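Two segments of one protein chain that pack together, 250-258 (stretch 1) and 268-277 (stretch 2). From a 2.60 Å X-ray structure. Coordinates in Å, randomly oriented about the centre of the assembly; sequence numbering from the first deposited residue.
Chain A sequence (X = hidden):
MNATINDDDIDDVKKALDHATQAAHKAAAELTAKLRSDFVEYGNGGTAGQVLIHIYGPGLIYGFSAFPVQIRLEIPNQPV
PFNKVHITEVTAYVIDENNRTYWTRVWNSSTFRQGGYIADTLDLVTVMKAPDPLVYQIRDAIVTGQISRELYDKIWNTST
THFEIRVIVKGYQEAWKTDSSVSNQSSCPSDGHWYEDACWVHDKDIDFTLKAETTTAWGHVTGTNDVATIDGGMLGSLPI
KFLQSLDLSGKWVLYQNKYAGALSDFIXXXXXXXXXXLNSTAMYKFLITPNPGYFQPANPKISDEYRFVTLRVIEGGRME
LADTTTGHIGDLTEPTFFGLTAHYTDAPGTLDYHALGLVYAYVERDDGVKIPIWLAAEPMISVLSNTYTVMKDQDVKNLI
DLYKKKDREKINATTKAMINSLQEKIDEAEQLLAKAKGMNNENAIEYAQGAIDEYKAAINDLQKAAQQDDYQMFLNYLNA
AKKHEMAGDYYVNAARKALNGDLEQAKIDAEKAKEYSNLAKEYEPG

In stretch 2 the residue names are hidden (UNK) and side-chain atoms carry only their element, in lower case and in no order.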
# COMPACT_ATOMS: atom_id res chain seq x y z
N GLY A 250 24.33 9.36 -2.37
CA GLY A 250 23.99 8.50 -3.49
C GLY A 250 23.52 7.12 -3.09
O GLY A 250 23.47 6.21 -3.92
N LYS A 251 23.15 6.93 -1.83
CA LYS A 251 22.60 5.65 -1.39
C LYS A 251 21.09 5.69 -1.22
O LYS A 251 20.50 6.75 -1.01
CB LYS A 251 23.29 5.18 -0.12
CG LYS A 251 24.77 4.96 -0.31
CD LYS A 251 25.26 3.75 0.48
CE LYS A 251 26.75 3.55 0.26
NZ LYS A 251 27.08 3.99 -1.13
N TRP A 252 20.46 4.53 -1.34
CA TRP A 252 19.01 4.43 -1.23
C TRP A 252 18.62 3.53 -0.07
O TRP A 252 19.43 2.75 0.42
CB TRP A 252 18.43 3.83 -2.50
CG TRP A 252 18.88 4.48 -3.76
CD1 TRP A 252 20.03 4.23 -4.44
CD2 TRP A 252 18.18 5.48 -4.51
NE1 TRP A 252 20.10 5.02 -5.56
CE2 TRP A 252 18.97 5.79 -5.62
CE3 TRP A 252 16.96 6.13 -4.34
CZ2 TRP A 252 18.59 6.74 -6.57
CZ3 TRP A 252 16.59 7.08 -5.28
CH2 TRP A 252 17.40 7.37 -6.37
N VAL A 253 17.37 3.65 0.34
CA VAL A 253 16.74 2.67 1.21
C VAL A 253 15.32 2.51 0.69
O VAL A 253 14.75 3.44 0.11
CB VAL A 253 16.66 3.18 2.63
CG1 VAL A 253 18.02 3.09 3.32
CG2 VAL A 253 16.13 4.59 2.64
N LEU A 254 14.74 1.33 0.89
CA LEU A 254 13.34 1.16 0.56
C LEU A 254 12.54 1.80 1.67
O LEU A 254 12.93 1.76 2.83
CB LEU A 254 12.99 -0.32 0.49
CG LEU A 254 13.61 -1.09 -0.68
CD1 LEU A 254 12.93 -2.47 -0.77
CD2 LEU A 254 13.48 -0.31 -2.01
N TYR A 255 11.42 2.41 1.33
CA TYR A 255 10.58 2.98 2.38
C TYR A 255 9.32 2.14 2.54
O TYR A 255 8.84 1.54 1.58
CB TYR A 255 10.23 4.45 2.08
CG TYR A 255 11.19 5.44 2.71
CD1 TYR A 255 12.36 5.84 2.07
CD2 TYR A 255 10.92 5.97 3.97
CE1 TYR A 255 13.22 6.73 2.66
CE2 TYR A 255 11.77 6.86 4.56
CZ TYR A 255 12.91 7.24 3.91
OH TYR A 255 13.75 8.13 4.53
N GLN A 256 8.80 2.06 3.76
CA GLN A 256 7.45 1.57 3.90
C GLN A 256 6.57 2.59 3.17
O GLN A 256 6.88 3.80 3.16
CB GLN A 256 7.04 1.44 5.37
CG GLN A 256 7.88 0.48 6.22
CD GLN A 256 7.76 -0.96 5.77
OE1 GLN A 256 6.74 -1.38 5.21
NE2 GLN A 256 8.81 -1.73 6.02
N ASN A 257 5.49 2.13 2.55
CA ASN A 257 4.50 3.02 1.95
C ASN A 257 3.16 2.80 2.62
O ASN A 257 2.83 1.69 3.00
CB ASN A 257 4.32 2.72 0.45
CG ASN A 257 5.41 3.30 -0.41
OD1 ASN A 257 6.35 2.61 -0.78
ND2 ASN A 257 5.30 4.57 -0.74
N LYS A 258 2.36 3.86 2.73
CA LYS A 258 0.97 3.74 3.10
C LYS A 258 0.17 3.66 1.79
O LYS A 258 0.36 4.48 0.90
CB LYS A 258 0.56 4.97 3.89
CG LYS A 258 -0.56 4.75 4.89
CD LYS A 258 -1.30 6.05 5.17
CE LYS A 258 -0.41 7.29 5.01
NZ LYS A 258 -1.17 8.60 5.17
N UNK A 268 3.17 -0.11 -5.86
CA UNK A 268 4.24 0.85 -6.02
C UNK A 268 5.28 0.59 -4.93
O UNK A 268 4.94 0.54 -3.74
c UNK A 268 4.89 3.26 -5.87
c UNK A 268 3.73 2.28 -5.90
c UNK A 268 2.28 4.04 -7.04
c UNK A 268 2.77 2.59 -7.05
N UNK A 269 6.53 0.39 -5.34
CA UNK A 269 7.61 0.30 -4.38
C UNK A 269 8.36 1.63 -4.39
O UNK A 269 8.59 2.21 -5.46
c UNK A 269 7.13 -2.27 -3.16
c UNK A 269 9.79 -0.77 -3.79
c UNK A 269 7.88 -2.19 -4.47
c UNK A 269 8.58 -0.85 -4.69
N UNK A 270 8.72 2.13 -3.20
CA UNK A 270 9.47 3.38 -3.12
C UNK A 270 10.87 3.15 -2.60
O UNK A 270 11.06 2.56 -1.54
c UNK A 270 8.81 4.41 -2.15
c UNK A 270 9.66 5.65 -2.08
o UNK A 270 7.51 4.78 -2.63
N UNK A 271 11.86 3.60 -3.35
CA UNK A 271 13.20 3.72 -2.81
C UNK A 271 13.54 5.20 -2.83
O UNK A 271 13.22 5.90 -3.79
c UNK A 271 14.16 2.93 -3.63
N UNK A 272 14.18 5.68 -1.77
CA UNK A 272 14.58 7.08 -1.72
C UNK A 272 15.91 7.25 -0.97
O UNK A 272 16.48 6.26 -0.51
c UNK A 272 13.48 7.89 -1.08
N UNK A 273 16.40 8.49 -0.89
CA UNK A 273 17.53 8.82 -0.03
C UNK A 273 17.08 8.66 1.39
O UNK A 273 15.90 8.85 1.69
c UNK A 273 17.95 10.27 -0.21
o UNK A 273 17.91 10.64 -1.56
N UNK A 274 18.00 8.32 2.30
CA UNK A 274 17.60 8.10 3.70
C UNK A 274 17.54 9.37 4.60
O UNK A 274 17.20 9.28 5.78
c UNK A 274 18.67 7.12 4.22
c UNK A 274 19.43 8.04 2.07
c UNK A 274 19.74 7.00 3.09
N UNK A 275 17.88 10.53 4.03
CA UNK A 275 17.90 11.79 4.78
C UNK A 275 17.02 12.82 4.11
O UNK A 275 17.12 13.04 2.90
c UNK A 275 20.30 11.31 4.86
c UNK A 275 19.29 12.39 4.82
c UNK A 275 19.43 13.23 6.02
N UNK A 276 16.18 13.48 4.90
CA UNK A 276 15.22 14.47 4.40
C UNK A 276 15.20 15.65 5.34
O UNK A 276 14.65 15.57 6.42
c UNK A 276 13.79 12.59 3.48
c UNK A 276 13.62 11.36 1.66
c UNK A 276 13.94 11.29 3.83
c UNK A 276 13.83 13.85 4.31
n UNK A 276 13.61 12.60 2.12
n UNK A 276 13.82 10.55 2.68
N UNK A 277 15.82 16.75 4.92
CA UNK A 277 15.94 17.92 5.78
C UNK A 277 15.48 19.13 5.01
O UNK A 277 15.65 19.19 3.80
c UNK A 277 17.40 18.16 6.21
c UNK A 277 18.05 16.86 6.68
c UNK A 277 17.45 19.20 7.31
O HOH W 1 8.37 0.67 -0.90

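Position 268 has four side-chain carbons, forked at the first, with one arm two carbons long. That is isoleucine, Ile 268. Its CA-to-CB bond points sideways; the nearest approach of the side chain to stretch 1 is Ile 268 CG2 to Asn 257 ND2, 5.3 Å.

Position 269 has the same pattern. One carbon of the fork approaches Leu 254 CD2. This is Ile 269, with CG2 4.1 Å from Leu 254 CD2.

Position 270 has one carbon carrying an oxygen and a carbon. The oxygen lies near Asn 257 ND2. A beta-branched hydroxyl side chain is threonine, Thr 270. Asn 257 ND2 donates a hydrogen bond to Thr 270 OG1 at 2.9 Å. The backbone O of Thr 270 accepts from Tyr 255 N at 2.9 Å.

Position 271 has a single side-chain carbon. It lies 3.7 Å from Leu 254 CD2, measured from CB, on the same sheet face as Leu 254. This is Ala 271.

Position 272 also has one carbon. Its CB is 3.9 Å from Tyr 255 CE1, on the face shared with Val 253. This is Ala 272.

Position 273 has one carbon and then one oxygen, unbranched. CA-to-CB points away from stretch 1, and the oxygen is bonded elsewhere in the structure. This is Ser 273. Its backbone O sits near the edge of the Tyr 255 ring, 3.6 Å from CE1.

Position 274 has three carbons closing a ring onto the backbone N, which only proline does. Ring carbons lie near Lys 251 O and Val 253 CG2. Pro 274 sets its CB 3.9 Å from Val 253 CG2 and its CD 3.5 Å from Lys 251 O.

Position 275 has three carbons, one carrying the other two. Its CA-to-CB bond points away, and it makes no contact with stretch 1. This is Val 275.

Position 276 has one carbon and then a five-membered ring of three carbons and two nitrogens. Its CA-to-CB bond points toward stretch 1. One ring nitrogen lies near Tyr 255 OH. This is His 276. Its NE2 donates a weak hydrogen bond to Tyr 255 OH at 3.0 Å.

Position 277 repeats the three-carbon fork, out of reach of stretch 1. This is Val 277.

The contact is built on antiparallel pairing. Val 253 N donates to Ala 272 O at 2.9 Å, and Ala 272 N returns a bond to Val 253 O at 3.0 Å. Leu 254 and Ala 271 form the next, non-hydrogen-bonded pair, with CA atoms 4.2 Å apart. Beyond it, a water accepts from Thr 270 N and lies within hydrogen-bonding reach of Tyr 255 O and Asn 257 OD1, linking the stretches. Leu 254 packs on Ala 271 on one face, Tyr 255 on Ala 272 on the other.

Stretch 2, residues 268-277: IITAASPVHV
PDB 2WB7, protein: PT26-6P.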